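Local coordinates for putative reductase (Peptoclostridium difficile, PDB 5J6C), which binds FMN and probably catalyses the reduction of nitro compounds, among which the antibiotic metronidazole may count, at residues L136-I141 with C172-G177; R40-V45 with K98-A103; D53-A58 with L129-L134. All blocks are in the same frame, centred on the assembly; numbering follows the deposited sequence.

Contact 1: residues L136-I141 with C172-G177; sequences LGSCWI and CIISIG. With FMN (flavin mononucleotide), chain C.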
loop_
_atom_site.group_PDB
_atom_site.type_symbol
_atom_site.label_atom_id
_atom_site.label_comp_id
_atom_site.label_asym_id
_atom_site.label_seq_id
_atom_site.Cartn_x
_atom_site.Cartn_y
_atom_site.Cartn_z
ATOM N N LEU A 136 16.101 -4.016 -9.449
ATOM C CA LEU A 136 15.686 -2.835 -10.188
ATOM C C LEU A 136 15.336 -1.717 -9.210
ATOM O O LEU A 136 15.013 -1.958 -8.043
ATOM C CB LEU A 136 14.482 -3.151 -11.087
ATOM C CG LEU A 136 14.687 -4.163 -12.229
ATOM C CD1 LEU A 136 13.350 -4.757 -12.657
ATOM C CD2 LEU A 136 15.383 -3.514 -13.429
ATOM N N GLY A 137 15.440 -0.480 -9.687
ATOM C CA GLY A 137 14.967 0.660 -8.937
ATOM C C GLY A 137 13.605 1.092 -9.457
ATOM O O GLY A 137 13.211 0.750 -10.572
ATOM N N SER A 138 12.874 1.850 -8.641
ATOM C CA SER A 138 11.569 2.322 -9.086
ATOM C C SER A 138 11.213 3.609 -8.355
ATOM O O SER A 138 11.842 3.985 -7.364
ATOM C CB SER A 138 10.481 1.244 -8.890
ATOM O OG SER A 138 10.116 1.100 -7.523
ATOM N N CYS A 139 10.191 4.293 -8.869
ATOM C CA CYS A 139 9.693 5.496 -8.224
ATOM C C CYS A 139 8.204 5.633 -8.490
ATOM O O CYS A 139 7.746 5.447 -9.623
ATOM C CB CYS A 139 10.421 6.747 -8.710
ATOM S SG CYS A 139 10.050 8.129 -7.606
ATOM N N TRP A 140 7.462 5.946 -7.439
ATOM C CA TRP A 140 6.031 6.175 -7.537
ATOM C C TRP A 140 5.795 7.585 -8.066
ATOM O O TRP A 140 6.418 8.544 -7.602
ATOM C CB TRP A 140 5.411 5.974 -6.149
ATOM C CG TRP A 140 3.938 6.233 -5.913
ATOM C CD1 TRP A 140 3.232 7.365 -6.211
ATOM C CD2 TRP A 140 3.015 5.352 -5.231
ATOM N NE1 TRP A 140 1.927 7.235 -5.774
ATOM C CE2 TRP A 140 1.770 6.007 -5.182
ATOM C CE3 TRP A 140 3.126 4.065 -4.685
ATOM C CZ2 TRP A 140 0.636 5.426 -4.597
ATOM C CZ3 TRP A 140 2.002 3.485 -4.105
ATOM C CH2 TRP A 140 0.770 4.168 -4.070
ATOM N N ILE A 141 4.921 7.711 -9.054
ATOM C CA ILE A 141 4.510 9.007 -9.581
ATOM C C ILE A 141 3.037 9.178 -9.228
ATOM O O ILE A 141 2.183 8.465 -9.768
ATOM C CB ILE A 141 4.740 9.104 -11.095
ATOM C CG1 ILE A 141 6.226 8.930 -11.411
ATOM C CG2 ILE A 141 4.214 10.435 -11.640
ATOM C CD1 ILE A 141 6.507 8.840 -12.872
ATOM N N CYS A 172 -1.530 5.988 -9.860
ATOM C CA CYS A 172 -0.126 6.360 -9.888
ATOM C C CYS A 172 0.531 5.632 -11.048
ATOM O O CYS A 172 -0.020 4.665 -11.588
ATOM C CB CYS A 172 0.569 5.992 -8.569
ATOM S SG CYS A 172 0.575 4.192 -8.247
ATOM N N ILE A 173 1.705 6.117 -11.433
ATOM C CA ILE A 173 2.595 5.420 -12.356
ATOM C C ILE A 173 3.823 4.959 -11.579
ATOM O O ILE A 173 4.398 5.731 -10.800
ATOM C CB ILE A 173 3.014 6.324 -13.526
ATOM C CG1 ILE A 173 1.806 7.077 -14.089
ATOM C CG2 ILE A 173 3.690 5.495 -14.620
ATOM C CD1 ILE A 173 2.113 7.800 -15.358
ATOM N N ILE A 174 4.231 3.708 -11.788
ATOM C CA ILE A 174 5.493 3.210 -11.244
ATOM C C ILE A 174 6.481 3.136 -12.400
ATOM O O ILE A 174 6.293 2.343 -13.328
ATOM C CB ILE A 174 5.352 1.841 -10.563
ATOM C CG1 ILE A 174 4.247 1.845 -9.504
ATOM C CG2 ILE A 174 6.682 1.443 -9.921
ATOM C CD1 ILE A 174 4.567 2.689 -8.290
ATOM N N SER A 175 7.529 3.957 -12.356
ATOM C CA SER A 175 8.626 3.846 -13.311
ATOM C C SER A 175 9.651 2.865 -12.767
ATOM O O SER A 175 9.940 2.866 -11.571
ATOM C CB SER A 175 9.294 5.197 -13.560
ATOM O OG SER A 175 10.036 5.587 -12.435
ATOM N N ILE A 176 10.178 2.017 -13.647
ATOM C CA ILE A 176 10.997 0.870 -13.260
ATOM C C ILE A 176 12.211 0.798 -14.183
ATOM O O ILE A 176 12.113 1.108 -15.371
ATOM C CB ILE A 176 10.176 -0.439 -13.328
ATOM C CG1 ILE A 176 8.897 -0.326 -12.474
ATOM C CG2 ILE A 176 11.023 -1.667 -12.926
ATOM C CD1 ILE A 176 7.983 -1.540 -12.572
ATOM N N GLY A 177 13.351 0.390 -13.642
ATOM C CA GLY A 177 14.536 0.199 -14.455
ATOM C C GLY A 177 15.752 0.013 -13.577
ATOM O O GLY A 177 15.673 0.074 -12.344
HETATM N N1 FMN C . 8.411 10.771 -6.144
HETATM C C2 FMN C . 8.401 11.612 -7.244
HETATM O O2 FMN C . 9.447 11.960 -7.770
HETATM N N3 FMN C . 7.216 12.070 -7.777
HETATM C C4 FMN C . 6.014 11.712 -7.201
HETATM O O4 FMN C . 4.943 12.113 -7.654
HETATM C C4A FMN C . 6.014 10.890 -6.088
HETATM N N5 FMN C . 4.805 10.538 -5.537
HETATM C C5A FMN C . 4.779 9.693 -4.461
HETATM C C6 FMN C . 3.549 9.352 -3.914
HETATM C C7 FMN C . 3.500 8.506 -2.836
HETATM C C7M FMN C . 2.175 8.128 -2.254
HETATM C C8 FMN C . 4.667 8.010 -2.300
HETATM C C8M FMN C . 4.594 7.085 -1.136
HETATM C C9 FMN C . 5.898 8.345 -2.832
HETATM C C9A FMN C . 5.956 9.201 -3.924
HETATM N N10 FMN C . 7.176 9.562 -4.478
HETATM C C10 FMN C . 7.211 10.410 -5.565
HETATM C "C1'" FMN C . 8.456 9.030 -3.900
HETATM C "C2'" FMN C . 8.844 9.771 -2.612
HETATM O "O2'" FMN C . 9.464 11.008 -2.913
HETATM C "C3'" FMN C . 9.762 8.889 -1.759
HETATM O "O3'" FMN C . 9.153 7.632 -1.587
HETATM C "C4'" FMN C . 10.038 9.498 -0.382
HETATM O "O4'" FMN C . 10.697 10.736 -0.555
HETATM C "C5'" FMN C . 10.897 8.555 0.465
HETATM O "O5'" FMN C . 12.150 8.414 -0.168
HETATM P P FMN C . 12.647 6.968 -0.666
HETATM O O1P FMN C . 11.525 6.289 -1.421
HETATM O O2P FMN C . 13.847 7.104 -1.577
HETATM O O3P FMN C . 12.985 6.169 0.568
#

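Contact 2: residues R40-V45 with K98-A103; sequences RKYKDV and KNAPLA. With FMN (flavin mononucleotide), chain C.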
loop_
_atom_site.group_PDB
_atom_site.type_symbol
_atom_site.label_atom_id
_atom_site.label_comp_id
_atom_site.label_asym_id
_atom_site.label_seq_id
_atom_site.Cartn_x
_atom_site.Cartn_y
_atom_site.Cartn_z
ATOM N N ARG A 40 15.168 7.689 -9.775
ATOM C CA ARG A 40 14.640 8.518 -10.847
ATOM C C ARG A 40 15.641 8.701 -11.981
ATOM O O ARG A 40 15.380 9.488 -12.899
ATOM C CB ARG A 40 14.208 9.879 -10.291
ATOM C CG ARG A 40 13.306 9.803 -9.028
ATOM C CD ARG A 40 12.874 11.195 -8.515
ATOM N NE ARG A 40 11.952 11.089 -7.383
ATOM C CZ ARG A 40 12.318 10.765 -6.146
ATOM N NH1 ARG A 40 13.594 10.519 -5.874
ATOM N NH2 ARG A 40 11.417 10.690 -5.175
ATOM N N LYS A 41 16.788 8.013 -11.936
ATOM C CA LYS A 41 17.770 8.037 -13.018
ATOM C C LYS A 41 18.191 6.603 -13.326
ATOM O O LYS A 41 18.605 5.875 -12.416
ATOM C CB LYS A 41 18.984 8.904 -12.640
ATOM C CG LYS A 41 20.007 9.092 -13.767
ATOM C CD LYS A 41 21.173 9.965 -13.334
ATOM C CE LYS A 41 22.170 10.182 -14.476
ATOM N NZ LYS A 41 23.200 11.203 -14.128
ATOM N N TYR A 42 18.075 6.194 -14.599
ATOM C CA TYR A 42 18.172 4.786 -14.973
ATOM C C TYR A 42 19.208 4.546 -16.068
ATOM O O TYR A 42 19.444 5.398 -16.931
ATOM C CB TYR A 42 16.815 4.230 -15.461
ATOM C CG TYR A 42 15.649 4.599 -14.562
ATOM C CD1 TYR A 42 15.308 3.810 -13.466
ATOM C CD2 TYR A 42 14.894 5.744 -14.811
ATOM C CE1 TYR A 42 14.239 4.147 -12.645
ATOM C CE2 TYR A 42 13.821 6.097 -13.985
ATOM C CZ TYR A 42 13.504 5.293 -12.910
ATOM O OH TYR A 42 12.451 5.647 -12.101
ATOM N N LYS A 43 19.808 3.358 -16.031
ATOM C CA LYS A 43 20.644 2.928 -17.138
ATOM C C LYS A 43 19.789 2.751 -18.392
ATOM O O LYS A 43 18.571 2.582 -18.325
ATOM C CB LYS A 43 21.378 1.632 -16.787
ATOM C CG LYS A 43 22.314 1.815 -15.592
ATOM C CD LYS A 43 23.306 0.689 -15.422
ATOM C CE LYS A 43 24.389 1.104 -14.434
ATOM N NZ LYS A 43 24.956 2.450 -14.801
ATOM N N ASP A 44 20.446 2.818 -19.549
ATOM C CA ASP A 44 19.760 2.735 -20.840
ATOM C C ASP A 44 19.634 1.265 -21.236
ATOM O O ASP A 44 20.218 0.789 -22.206
ATOM C CB ASP A 44 20.505 3.556 -21.886
ATOM C CG ASP A 44 19.796 3.577 -23.239
ATOM O OD1 ASP A 44 18.548 3.505 -23.263
ATOM O OD2 ASP A 44 20.492 3.661 -24.278
ATOM N N VAL A 45 18.847 0.542 -20.443
ATOM C CA VAL A 45 18.779 -0.915 -20.482
ATOM C C VAL A 45 17.324 -1.331 -20.320
ATOM O O VAL A 45 16.659 -0.907 -19.371
ATOM C CB VAL A 45 19.648 -1.545 -19.367
ATOM C CG1 VAL A 45 19.398 -3.038 -19.248
ATOM C CG2 VAL A 45 21.123 -1.296 -19.627
ATOM N N LYS A 98 10.406 10.076 -18.746
ATOM C CA LYS A 98 10.828 10.063 -20.139
ATOM C C LYS A 98 12.110 9.264 -20.350
ATOM O O LYS A 98 12.349 8.793 -21.467
ATOM C CB LYS A 98 11.022 11.497 -20.650
ATOM C CG LYS A 98 12.207 12.239 -20.032
ATOM C CD LYS A 98 12.194 13.701 -20.450
ATOM C CE LYS A 98 13.126 14.528 -19.594
ATOM N NZ LYS A 98 13.041 15.978 -19.917
ATOM N N ASN A 99 12.930 9.098 -19.310
ATOM C CA ASN A 99 14.200 8.388 -19.404
ATOM C C ASN A 99 14.149 7.001 -18.800
ATOM O O ASN A 99 15.200 6.366 -18.647
ATOM C CB ASN A 99 15.305 9.186 -18.724
ATOM C CG ASN A 99 15.608 10.459 -19.452
ATOM O OD1 ASN A 99 15.603 10.485 -20.682
ATOM N ND2 ASN A 99 15.849 11.534 -18.704
ATOM N N ALA A 100 12.985 6.535 -18.444
ATOM C CA ALA A 100 12.827 5.224 -17.837
ATOM C C ALA A 100 12.601 4.184 -18.923
ATOM O O ALA A 100 12.041 4.498 -19.975
ATOM C CB ALA A 100 11.641 5.219 -16.865
ATOM N N PRO A 101 13.035 2.936 -18.698
ATOM C CA PRO A 101 12.777 1.887 -19.692
ATOM C C PRO A 101 11.408 1.259 -19.557
ATOM O O PRO A 101 10.938 0.619 -20.509
ATOM C CB PRO A 101 13.875 0.850 -19.403
ATOM C CG PRO A 101 14.074 0.980 -17.896
ATOM C CD PRO A 101 13.859 2.448 -17.573
ATOM N N LEU A 102 10.760 1.408 -18.405
ATOM C CA LEU A 102 9.531 0.689 -18.137
ATOM C C LEU A 102 8.674 1.510 -17.185
ATOM O O LEU A 102 9.189 2.263 -16.355
ATOM C CB LEU A 102 9.836 -0.687 -17.543
ATOM C CG LEU A 102 8.661 -1.556 -17.103
ATOM C CD1 LEU A 102 7.765 -1.835 -18.303
ATOM C CD2 LEU A 102 9.167 -2.856 -16.465
ATOM N N ALA A 103 7.361 1.373 -17.331
ATOM C CA ALA A 103 6.421 1.962 -16.392
ATOM C C ALA A 103 5.229 1.029 -16.284
ATOM O O ALA A 103 4.889 0.318 -17.235
ATOM C CB ALA A 103 5.967 3.363 -16.823
HETATM N N1 FMN C . 8.411 10.771 -6.144
HETATM C C2 FMN C . 8.401 11.612 -7.244
HETATM O O2 FMN C . 9.447 11.960 -7.770
HETATM N N3 FMN C . 7.216 12.070 -7.777
HETATM C C4 FMN C . 6.014 11.712 -7.201
HETATM O O4 FMN C . 4.943 12.113 -7.654
HETATM C C4A FMN C . 6.014 10.890 -6.088
HETATM N N5 FMN C . 4.805 10.538 -5.537
HETATM C C5A FMN C . 4.779 9.693 -4.461
HETATM C C6 FMN C . 3.549 9.352 -3.914
HETATM C C7 FMN C . 3.500 8.506 -2.836
HETATM C C7M FMN C . 2.175 8.128 -2.254
HETATM C C8 FMN C . 4.667 8.010 -2.300
HETATM C C8M FMN C . 4.594 7.085 -1.136
HETATM C C9 FMN C . 5.898 8.345 -2.832
HETATM C C9A FMN C . 5.956 9.201 -3.924
HETATM N N10 FMN C . 7.176 9.562 -4.478
HETATM C C10 FMN C . 7.211 10.410 -5.565
HETATM C "C1'" FMN C . 8.456 9.030 -3.900
HETATM C "C2'" FMN C . 8.844 9.771 -2.612
HETATM O "O2'" FMN C . 9.464 11.008 -2.913
HETATM C "C3'" FMN C . 9.762 8.889 -1.759
HETATM O "O3'" FMN C . 9.153 7.632 -1.587
HETATM C "C4'" FMN C . 10.038 9.498 -0.382
HETATM O "O4'" FMN C . 10.697 10.736 -0.555
HETATM C "C5'" FMN C . 10.897 8.555 0.465
HETATM O "O5'" FMN C . 12.150 8.414 -0.168
HETATM P P FMN C . 12.647 6.968 -0.666
HETATM O O1P FMN C . 11.525 6.289 -1.421
HETATM O O2P FMN C . 13.847 7.104 -1.577
HETATM O O3P FMN C . 12.985 6.169 0.568
HETATM O O HOH W 1 17.516 7.930 -16.592
#

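Contact 3: residues D53-A58 with L129-L134; sequences DKILKA and LQAHEL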
loop_
_atom_site.group_PDB
_atom_site.type_symbol
_atom_site.label_atom_id
_atom_site.label_comp_id
_atom_site.label_asym_id
_atom_site.label_seq_id
_atom_site.Cartn_x
_atom_site.Cartn_y
_atom_site.Cartn_z
ATOM N N ASP A 53 7.704 -10.166 -15.723
ATOM C CA ASP A 53 6.699 -11.179 -15.426
ATOM C C ASP A 53 6.556 -11.396 -13.923
ATOM O O ASP A 53 5.439 -11.521 -13.415
ATOM C CB ASP A 53 7.054 -12.491 -16.127
ATOM C CG ASP A 53 6.809 -12.444 -17.624
ATOM O OD1 ASP A 53 6.120 -11.507 -18.093
ATOM O OD2 ASP A 53 7.304 -13.353 -18.335
ATOM N N LYS A 54 7.676 -11.450 -13.198
ATOM C CA LYS A 54 7.601 -11.635 -11.754
ATOM C C LYS A 54 6.992 -10.411 -11.068
ATOM O O LYS A 54 6.267 -10.552 -10.078
ATOM C CB LYS A 54 8.983 -11.944 -11.191
ATOM C CG LYS A 54 9.539 -13.296 -11.621
ATOM C CD LYS A 54 11.002 -13.401 -11.235
ATOM C CE LYS A 54 11.580 -14.798 -11.503
ATOM N NZ LYS A 54 13.050 -14.777 -11.298
ATOM N N ILE A 55 7.272 -9.207 -11.579
ATOM C CA ILE A 55 6.655 -7.991 -11.034
ATOM C C ILE A 55 5.139 -8.030 -11.204
ATOM O O ILE A 55 4.382 -7.693 -10.286
ATOM C CB ILE A 55 7.257 -6.740 -11.694
ATOM C CG1 ILE A 55 8.707 -6.544 -11.269
ATOM C CG2 ILE A 55 6.436 -5.522 -11.368
ATOM C CD1 ILE A 55 9.406 -5.450 -12.051
ATOM N N LEU A 56 4.672 -8.448 -12.379
ATOM C CA LEU A 56 3.234 -8.525 -12.606
ATOM C C LEU A 56 2.584 -9.598 -11.732
ATOM O O LEU A 56 1.455 -9.416 -11.265
ATOM C CB LEU A 56 2.969 -8.770 -14.092
ATOM C CG LEU A 56 3.259 -7.550 -14.981
ATOM C CD1 LEU A 56 3.392 -7.918 -16.452
ATOM C CD2 LEU A 56 2.154 -6.518 -14.786
ATOM N N LYS A 57 3.276 -10.724 -11.510
ATOM C CA LYS A 57 2.763 -11.763 -10.617
ATOM C C LYS A 57 2.598 -11.246 -9.195
ATOM O O LYS A 57 1.602 -11.549 -8.537
ATOM C CB LYS A 57 3.689 -12.978 -10.614
ATOM C CG LYS A 57 3.424 -13.993 -11.700
ATOM C CD LYS A 57 4.297 -15.228 -11.479
ATOM C CE LYS A 57 3.901 -16.402 -12.362
ATOM N NZ LYS A 57 4.541 -17.661 -11.854
ATOM N N ALA A 58 3.573 -10.479 -8.692
ATOM C CA ALA A 58 3.425 -9.901 -7.356
ATOM C C ALA A 58 2.217 -8.978 -7.293
ATOM O O ALA A 58 1.439 -9.025 -6.330
ATOM C CB ALA A 58 4.687 -9.142 -6.950
ATOM N N LEU A 129 8.189 -3.464 -4.352
ATOM C CA LEU A 129 8.992 -4.403 -3.569
ATOM C C LEU A 129 9.552 -5.519 -4.447
ATOM O O LEU A 129 10.720 -5.896 -4.311
ATOM C CB LEU A 129 8.167 -4.983 -2.410
ATOM C CG LEU A 129 7.858 -4.003 -1.272
ATOM C CD1 LEU A 129 7.104 -4.654 -0.099
ATOM C CD2 LEU A 129 9.149 -3.355 -0.786
ATOM N N GLN A 130 8.738 -6.060 -5.353
ATOM C CA GLN A 130 9.239 -7.108 -6.231
ATOM C C GLN A 130 10.292 -6.566 -7.195
ATOM O O GLN A 130 11.295 -7.241 -7.461
ATOM C CB GLN A 130 8.089 -7.765 -6.983
ATOM C CG GLN A 130 8.541 -8.838 -7.963
ATOM C CD GLN A 130 9.124 -10.067 -7.275
ATOM O OE1 GLN A 130 8.399 -10.988 -6.907
ATOM N NE2 GLN A 130 10.442 -10.086 -7.112
ATOM N N ALA A 131 10.111 -5.340 -7.695
ATOM C CA ALA A 131 11.178 -4.713 -8.474
ATOM C C ALA A 131 12.468 -4.638 -7.670
ATOM O O ALA A 131 13.551 -4.942 -8.186
ATOM C CB ALA A 131 10.757 -3.317 -8.930
ATOM N N HIS A 132 12.366 -4.257 -6.395
ATOM C CA HIS A 132 13.541 -4.154 -5.534
ATOM C C HIS A 132 14.235 -5.503 -5.372
ATOM O O HIS A 132 15.465 -5.588 -5.457
ATOM C CB HIS A 132 13.131 -3.590 -4.169
ATOM C CG HIS A 132 14.273 -3.385 -3.217
ATOM N ND1 HIS A 132 15.459 -2.785 -3.587
ATOM C CD2 HIS A 132 14.398 -3.675 -1.898
ATOM C CE1 HIS A 132 16.271 -2.735 -2.543
ATOM N NE2 HIS A 132 15.651 -3.269 -1.506
ATOM N N GLU A 133 13.463 -6.570 -5.145
ATOM C CA GLU A 133 14.069 -7.889 -4.987
ATOM C C GLU A 133 14.763 -8.344 -6.264
ATOM O O GLU A 133 15.687 -9.159 -6.208
ATOM C CB GLU A 133 13.021 -8.923 -4.581
ATOM C CG GLU A 133 13.660 -10.229 -4.120
ATOM C CD GLU A 133 12.731 -11.423 -4.213
ATOM O OE1 GLU A 133 12.611 -12.163 -3.207
ATOM O OE2 GLU A 133 12.130 -11.629 -5.291
ATOM N N LEU A 134 14.342 -7.840 -7.418
ATOM C CA LEU A 134 14.948 -8.242 -8.677
ATOM C C LEU A 134 16.063 -7.300 -9.107
ATOM O O LEU A 134 16.470 -7.337 -10.273
ATOM C CB LEU A 134 13.880 -8.336 -9.768
ATOM C CG LEU A 134 12.713 -9.271 -9.468
ATOM C CD1 LEU A 134 11.614 -9.107 -10.520
ATOM C CD2 LEU A 134 13.194 -10.723 -9.392
#

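Contact 1: residues L136-I141 with C172-G177
L136 hangs over the end of the neighbouring strand, its CD2 lying 3.5 Å from G177 C while CD1 leans on I176 CG2. From G137 onward the two strands pair antiparallel. G137 and G177 trade two backbone bonds, the shorter from G137 N to G177 O at 2.7 Å. S138 faces I176 in a non-hydrogen-bonded pair and packs its CB against I174 CG2, while its OG accepts a hydrogen bond from Q128 NE2 of helix 116-133. C139 pairs with S175 through two backbone bonds; its SG, anti to the backbone N (chi1 -166°), ends 3.4 Å from FMN N1. W140 is sandwiched: C172 SG sits 3.9 Å from the centroid of the six-membered ring, C172 CB lies over the five-membered ring, and the flavin's dimethylbenzene end, with C6 and C7M, meets the opposite face. The indole NE1 bonds to Q142, which helps fix the ring's rotation. I141 closes the run with two backbone bonds to I173, their CB atoms 4.1 Å apart on the face that also carries C139 and S175. This is an antiparallel strand pair of a nitroreductase-family fold, 137-142 being the sheet's outermost strand within this chain, with C139, W140 and I141 forming part of the FMN pocket.

Contact 2: residues R40-V45 with K98-A103
Y42 meets A100 obliquely with its ring atoms CD2 and CE2, CE2 lying 3.7 Å from A100 CB and CD2 equally near A100 CA. Its CB and CG also meet P101 CD, and the two side chains cross at about a right angle. P101 has a second neighbour in V45, whose carbonyl O comes within 3.3 Å of P101 CB. No direct hydrogen bond joins the two segments. Instead a water accepts from Y42 N at 2.7 Å and gives a weak bond to N99 O, bridging the loop to the end of the 3-10 turn.

Farther out, the Y42 hydroxyl reaches strand 168-177, where OH probably bonds S175 OG, although the modelled separation is unusually short. K43 is tied down by a salt bridge to D180, and a weak bond from V45 N to K43 O closes an inverse gamma turn centred on D44, which leads into V45.

R40 makes no contact with 98-103 but turns the same loop toward the flavin. With its chain extended from CG to NE, it delivers the guanidinium edge-on to the pyrimidine end of the isoalloxazine. NE donates to FMN O2 at 2.7 Å with a nearly straight N-H...O angle of 166°, and NH2 donates to FMN N1 at 3.2 Å. A cation bonded at both O2 and N1 would probably stabilise negative charge there when the flavin is reduced, consistent with a role in tuning the cofactor's redox behaviour.

Contact 3: residues D53-A58 with L129-L134
Helices 53-58 and 129-133 run roughly antiparallel, their short axes 9.0 Å apart at 147°, and come nearest where I55 CA and Q130 CA lie 5.5 Å from each other. Q130 fills the space between them. Its CG, anti to the backbone N (chi1 178°), reaches across to the opposing backbone, 3.5 Å from K54 O and close also to I55 CA, while Q130 CB rests against A58 CB at 3.7 Å. The side chain then bends at chi2, and this lets the amide swing back along its own helix: NE2 donates to E133 OE2 at 2.9 Å, meeting the carboxylate on its anti side and 33° out of its plane. That bond restrains the amide's rotation, so the glutamine packs across the interface with its aliphatic part and gives one N-H of NE2 to its own helix.

In this nitroreductase-family subunit the pair brings the C-terminal end of helix 116-133, the helix leading into strand 137-142, against helix 49-60. The second subunit comes close as well: M29 of that subunit packs on Q130 and E133, and its D188 forms a salt bridge with K57.

I55 takes the inner side of the interface. Its CD1 meets A131 CB at 4.0 Å, and CG1 lies beside L134 CD1. L134, the first residue to leave helical backbone angles, sends both methyls toward the other helix: CD1 also touches K54 CB, and CD2 lies against K54 CD at 3.9 Å. The K54 chain passes over the leucine in extended form, its aliphatic length giving the apolar contact while NZ goes on to a salt bridge with E50 one turn earlier in helix 49-60.

In the fold
From the N terminus, the loop 40-45 comes first and helix 49-60 follows. Contact 2 closes the first long loop when 98-103 returns to pack on 40-45 at the start of strand 102-109. Contact 3 closes when 129-134 meets 53-58; because its first segment lies between the two segments of contact 2, these two cross. Contact 1 opens only after both have closed, spanning helix 154-162 in joining strands 137-142 and 168-177. Contacts 1 and 2 meet through Y42 and S175 and both touch FMN. Contacts 1 and 3 join through I55, which packs on L136 and I176, fastening the helix pair to the sheet.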